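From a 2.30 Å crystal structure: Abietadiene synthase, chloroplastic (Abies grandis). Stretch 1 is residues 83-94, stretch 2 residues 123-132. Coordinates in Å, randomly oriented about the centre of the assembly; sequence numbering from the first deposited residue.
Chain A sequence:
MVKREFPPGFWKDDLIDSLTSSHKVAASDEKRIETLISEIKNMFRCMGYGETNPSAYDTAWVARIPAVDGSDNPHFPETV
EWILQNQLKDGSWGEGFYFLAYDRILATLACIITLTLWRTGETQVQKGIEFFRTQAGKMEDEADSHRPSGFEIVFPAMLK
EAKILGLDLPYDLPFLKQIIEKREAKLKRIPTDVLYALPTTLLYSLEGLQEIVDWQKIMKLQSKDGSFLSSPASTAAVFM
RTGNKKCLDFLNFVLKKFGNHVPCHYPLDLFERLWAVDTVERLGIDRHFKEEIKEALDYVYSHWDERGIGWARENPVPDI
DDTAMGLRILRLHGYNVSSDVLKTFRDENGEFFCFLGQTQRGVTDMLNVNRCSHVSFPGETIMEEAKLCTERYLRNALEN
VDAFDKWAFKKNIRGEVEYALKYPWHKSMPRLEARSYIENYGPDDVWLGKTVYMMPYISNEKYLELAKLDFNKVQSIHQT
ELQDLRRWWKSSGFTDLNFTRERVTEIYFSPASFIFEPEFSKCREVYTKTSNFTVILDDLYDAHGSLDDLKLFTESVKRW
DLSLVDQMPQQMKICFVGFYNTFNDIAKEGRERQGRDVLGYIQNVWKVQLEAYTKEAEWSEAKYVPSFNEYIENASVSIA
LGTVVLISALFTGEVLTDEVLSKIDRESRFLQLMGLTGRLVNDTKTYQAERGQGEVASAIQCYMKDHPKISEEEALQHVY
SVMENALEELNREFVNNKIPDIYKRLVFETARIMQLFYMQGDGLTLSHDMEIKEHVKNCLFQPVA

Stretch 1 83-94: ILQNQLKDGSWG
Stretch 2, residues 123-132: TQVQKGIEFF

A loop that leaves the end of one helix and folds through a tight turn packs against one side of a second helix, held by two glutamine amide hydrogen bonds, a close glycine–glycine approach and one phenylalanine ring.

Stretch 2 is helical throughout, 123-132, with phi/psi near -62/-43 and regular i to i+4 bonds such as G128 N to Q124 O at 2.8 Å. Stretch 1 is helical only through Q85; N86 is the first residue to leave helical angles (-116/27). Q87 and L88 are extended (-79/145 and -83/170), and a type I turn runs from L88 to G91, closed by G91 N to L88 O at 3.0 Å and followed by L88 N to S92 O at 2.8 Å. Both chains advance in the same sense along the contact: the CA of L84 lies 7.1 Å from the CA of Q124, and the CA of G91 only 4.7 Å from that of G128. The two stretches together bury 474 Å².

Glutamine suits this interface because its amide can reach backbone carbonyls. Q124 (chi1 m, chi2 97°, off the wells) points toward the loop, and its NE2 donates to L84 O at 3.3 Å, a carbonyl near the end of the first helix. Q87, with chi1 and chi2 both t, reaches the other way: its NE2 donates to Q124 O at 3.0 Å and also to G91 O at 2.9 Å, linking the helix to the turn. The methyl CD2 of L84 (m, t) lies 3.5 Å from Q124 NE2.

Two glycines meet where the backbones come nearest, and each is needed for its own reason: G91 for its backbone angles and for K127 O, G128 to leave room for the W93 ring. G91 adopts phi/psi 96/-5, where a CB would jam against the preceding carbonyl and also sit 2.5 Å from K127 O. A CB on G128 would come within 2.9 Å of W93 CZ3. Here G128 CA makes a CA-H...O contact to G91 O at 3.2 Å. W93 (chi1 and chi2 both -86°) brings its CH2 to 3.7 Å from Q124 O, while its NE1 donates to I83 O at 3.0 Å, tying the loop back to the first helix.

Further along, F131 (t, chi2 82°) points toward the turn. S92 CB lies over one face of its ring, 3.2 Å from the centroid and 10° off the normal, a CH-pi contact; a small side chain fits so close to the aromatic surface. S92 (p) is fixed by D90 (p), whose OD2 accepts from S92 OG at 2.7 Å and from S92 N at 2.9 Å. D90 OD1 lies 3.3 Å from F131 CE1.

At the exposed margin, K127 starts toward the loop, but its extended chain (m, t, t, t) leads its end away. One water bridges the backbones here, donating to D90 O at 3.0 Å and to K127 O at 2.9 Å, two carbonyls that cannot bond each other directly.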

# COMPACT_ATOMS: atom_id res chain seq x y z
N ILE A 83 -24.06 -20.64 -22.92
CA ILE A 83 -23.08 -21.68 -23.14
C ILE A 83 -22.94 -21.95 -24.63
O ILE A 83 -21.83 -22.01 -25.15
CB ILE A 83 -23.48 -22.97 -22.41
CG1 ILE A 83 -23.48 -22.72 -20.89
CG2 ILE A 83 -22.54 -24.09 -22.77
CD1 ILE A 83 -24.10 -23.84 -20.08
N LEU A 84 -24.07 -22.11 -25.31
CA LEU A 84 -24.07 -22.38 -26.74
C LEU A 84 -23.39 -21.30 -27.58
O LEU A 84 -22.79 -21.58 -28.61
CB LEU A 84 -25.51 -22.55 -27.24
CG LEU A 84 -26.31 -23.73 -26.69
CD1 LEU A 84 -27.76 -23.63 -27.17
CD2 LEU A 84 -25.69 -25.03 -27.16
N GLN A 85 -23.48 -20.06 -27.12
CA GLN A 85 -22.91 -18.92 -27.83
C GLN A 85 -21.49 -18.53 -27.45
O GLN A 85 -20.86 -17.74 -28.16
CB GLN A 85 -23.81 -17.70 -27.63
CG GLN A 85 -25.28 -17.95 -27.88
CD GLN A 85 -25.64 -17.87 -29.35
OE1 GLN A 85 -25.11 -18.62 -30.17
NE2 GLN A 85 -26.55 -16.96 -29.69
N ASN A 86 -20.96 -19.07 -26.36
CA ASN A 86 -19.62 -18.66 -25.92
C ASN A 86 -18.49 -19.67 -25.90
O ASN A 86 -17.55 -19.55 -25.11
CB ASN A 86 -19.73 -18.00 -24.55
CG ASN A 86 -20.26 -16.59 -24.63
OD1 ASN A 86 -19.50 -15.66 -24.89
ND2 ASN A 86 -21.56 -16.43 -24.44
N GLN A 87 -18.58 -20.68 -26.76
CA GLN A 87 -17.51 -21.66 -26.84
C GLN A 87 -16.40 -21.01 -27.66
O GLN A 87 -16.67 -20.24 -28.58
CB GLN A 87 -18.02 -22.93 -27.52
CG GLN A 87 -16.98 -24.03 -27.66
CD GLN A 87 -17.54 -25.28 -28.30
OE1 GLN A 87 -18.29 -25.20 -29.27
NE2 GLN A 87 -17.18 -26.43 -27.76
N LEU A 88 -15.14 -21.31 -27.33
CA LEU A 88 -14.00 -20.74 -28.04
C LEU A 88 -13.68 -21.52 -29.32
O LEU A 88 -14.21 -22.61 -29.54
CB LEU A 88 -12.79 -20.69 -27.11
CG LEU A 88 -12.98 -19.94 -25.79
CD1 LEU A 88 -11.71 -20.02 -24.96
CD2 LEU A 88 -13.35 -18.49 -26.06
N LYS A 89 -12.80 -20.96 -30.14
CA LYS A 89 -12.40 -21.58 -31.41
C LYS A 89 -11.78 -22.97 -31.30
O LYS A 89 -11.97 -23.81 -32.18
CB LYS A 89 -11.44 -20.67 -32.18
CG LYS A 89 -12.09 -19.42 -32.72
CD LYS A 89 -11.12 -18.58 -33.53
CE LYS A 89 -11.81 -17.35 -34.11
NZ LYS A 89 -10.87 -16.51 -34.90
N ASP A 90 -11.03 -23.22 -30.24
CA ASP A 90 -10.39 -24.52 -30.07
C ASP A 90 -11.35 -25.55 -29.45
O ASP A 90 -10.97 -26.69 -29.20
CB ASP A 90 -9.13 -24.38 -29.21
CG ASP A 90 -9.42 -23.89 -27.80
OD1 ASP A 90 -8.45 -23.73 -27.02
OD2 ASP A 90 -10.60 -23.67 -27.45
N GLY A 91 -12.59 -25.14 -29.20
CA GLY A 91 -13.57 -26.06 -28.64
C GLY A 91 -13.72 -26.01 -27.14
O GLY A 91 -14.59 -26.68 -26.57
N SER A 92 -12.88 -25.22 -26.48
CA SER A 92 -12.95 -25.12 -25.03
C SER A 92 -13.86 -23.96 -24.62
O SER A 92 -14.32 -23.19 -25.46
CB SER A 92 -11.56 -24.87 -24.45
OG SER A 92 -11.11 -23.57 -24.80
N TRP A 93 -14.12 -23.88 -23.32
CA TRP A 93 -14.89 -22.80 -22.72
C TRP A 93 -13.96 -22.25 -21.65
O TRP A 93 -13.09 -22.97 -21.15
CB TRP A 93 -16.17 -23.32 -22.06
CG TRP A 93 -17.34 -23.45 -22.98
CD1 TRP A 93 -18.25 -22.48 -23.32
CD2 TRP A 93 -17.75 -24.64 -23.66
NE1 TRP A 93 -19.20 -23.00 -24.18
CE2 TRP A 93 -18.91 -24.32 -24.40
CE3 TRP A 93 -17.24 -25.95 -23.72
CZ2 TRP A 93 -19.58 -25.26 -25.18
CZ3 TRP A 93 -17.90 -26.88 -24.50
CH2 TRP A 93 -19.06 -26.53 -25.22
N GLY A 94 -14.15 -20.99 -21.28
CA GLY A 94 -13.31 -20.40 -20.26
C GLY A 94 -12.95 -18.99 -20.67
O GLY A 94 -13.52 -18.46 -21.62
N THR A 123 -23.11 -30.33 -31.64
CA THR A 123 -21.81 -30.02 -32.23
C THR A 123 -20.86 -29.44 -31.19
O THR A 123 -19.71 -29.87 -31.10
CB THR A 123 -21.95 -29.05 -33.43
OG1 THR A 123 -22.44 -27.78 -32.99
CG2 THR A 123 -22.90 -29.62 -34.46
N GLN A 124 -21.33 -28.47 -30.39
CA GLN A 124 -20.47 -27.88 -29.37
C GLN A 124 -19.95 -28.95 -28.41
O GLN A 124 -18.78 -28.94 -28.03
CB GLN A 124 -21.22 -26.80 -28.57
CG GLN A 124 -21.56 -25.57 -29.38
CD GLN A 124 -22.98 -25.60 -29.92
OE1 GLN A 124 -23.47 -26.65 -30.33
NE2 GLN A 124 -23.64 -24.45 -29.91
N VAL A 125 -20.81 -29.89 -28.04
CA VAL A 125 -20.39 -30.95 -27.14
C VAL A 125 -19.26 -31.74 -27.79
O VAL A 125 -18.28 -32.06 -27.13
CB VAL A 125 -21.55 -31.89 -26.78
CG1 VAL A 125 -21.01 -33.14 -26.11
CG2 VAL A 125 -22.52 -31.19 -25.85
N GLN A 126 -19.40 -32.04 -29.07
CA GLN A 126 -18.37 -32.80 -29.77
C GLN A 126 -17.04 -32.03 -29.83
O GLN A 126 -15.97 -32.61 -29.58
CB GLN A 126 -18.82 -33.17 -31.19
CG GLN A 126 -17.88 -34.12 -31.92
CD GLN A 126 -17.41 -35.27 -31.03
OE1 GLN A 126 -18.18 -35.83 -30.25
NE2 GLN A 126 -16.14 -35.64 -31.17
N LYS A 127 -17.09 -30.74 -30.17
CA LYS A 127 -15.88 -29.93 -30.22
C LYS A 127 -15.25 -29.83 -28.82
O LYS A 127 -14.02 -29.78 -28.68
CB LYS A 127 -16.18 -28.52 -30.73
CG LYS A 127 -16.43 -28.43 -32.21
CD LYS A 127 -16.76 -27.00 -32.61
CE LYS A 127 -17.02 -26.90 -34.10
NZ LYS A 127 -17.31 -25.49 -34.51
N GLY A 128 -16.10 -29.79 -27.80
CA GLY A 128 -15.62 -29.70 -26.43
C GLY A 128 -14.91 -30.97 -26.05
O GLY A 128 -13.85 -30.94 -25.42
N ILE A 129 -15.49 -32.10 -26.43
CA ILE A 129 -14.90 -33.40 -26.13
C ILE A 129 -13.51 -33.50 -26.73
O ILE A 129 -12.57 -33.93 -26.06
CB ILE A 129 -15.78 -34.56 -26.68
CG1 ILE A 129 -17.00 -34.75 -25.78
CG2 ILE A 129 -14.97 -35.86 -26.72
CD1 ILE A 129 -17.90 -35.90 -26.20
N GLU A 130 -13.39 -33.07 -27.98
CA GLU A 130 -12.10 -33.11 -28.67
C GLU A 130 -11.09 -32.21 -27.99
O GLU A 130 -9.94 -32.60 -27.80
CB GLU A 130 -12.28 -32.69 -30.13
CG GLU A 130 -13.40 -33.46 -30.82
CD GLU A 130 -13.54 -33.14 -32.29
OE1 GLU A 130 -13.26 -31.99 -32.69
OE2 GLU A 130 -13.94 -34.05 -33.05
N PHE A 131 -11.51 -31.01 -27.59
CA PHE A 131 -10.58 -30.12 -26.91
C PHE A 131 -10.14 -30.76 -25.61
O PHE A 131 -8.95 -30.83 -25.31
CB PHE A 131 -11.21 -28.77 -26.57
CG PHE A 131 -10.35 -27.94 -25.65
CD1 PHE A 131 -9.29 -27.19 -26.16
CD2 PHE A 131 -10.53 -27.99 -24.27
CE1 PHE A 131 -8.43 -26.51 -25.32
CE2 PHE A 131 -9.67 -27.31 -23.42
CZ PHE A 131 -8.62 -26.56 -23.94
N PHE A 132 -11.11 -31.23 -24.83
CA PHE A 132 -10.80 -31.85 -23.55
C PHE A 132 -9.81 -33.00 -23.70
O PHE A 132 -8.90 -33.14 -22.90
CB PHE A 132 -12.09 -32.35 -22.88
CG PHE A 132 -11.86 -33.07 -21.58
CD1 PHE A 132 -11.42 -34.39 -21.56
CD2 PHE A 132 -12.08 -32.43 -20.37
CE1 PHE A 132 -11.21 -35.06 -20.36
CE2 PHE A 132 -11.87 -33.08 -19.16
CZ PHE A 132 -11.43 -34.40 -19.15
O HOH W 1 -12.29 -28.85 -30.81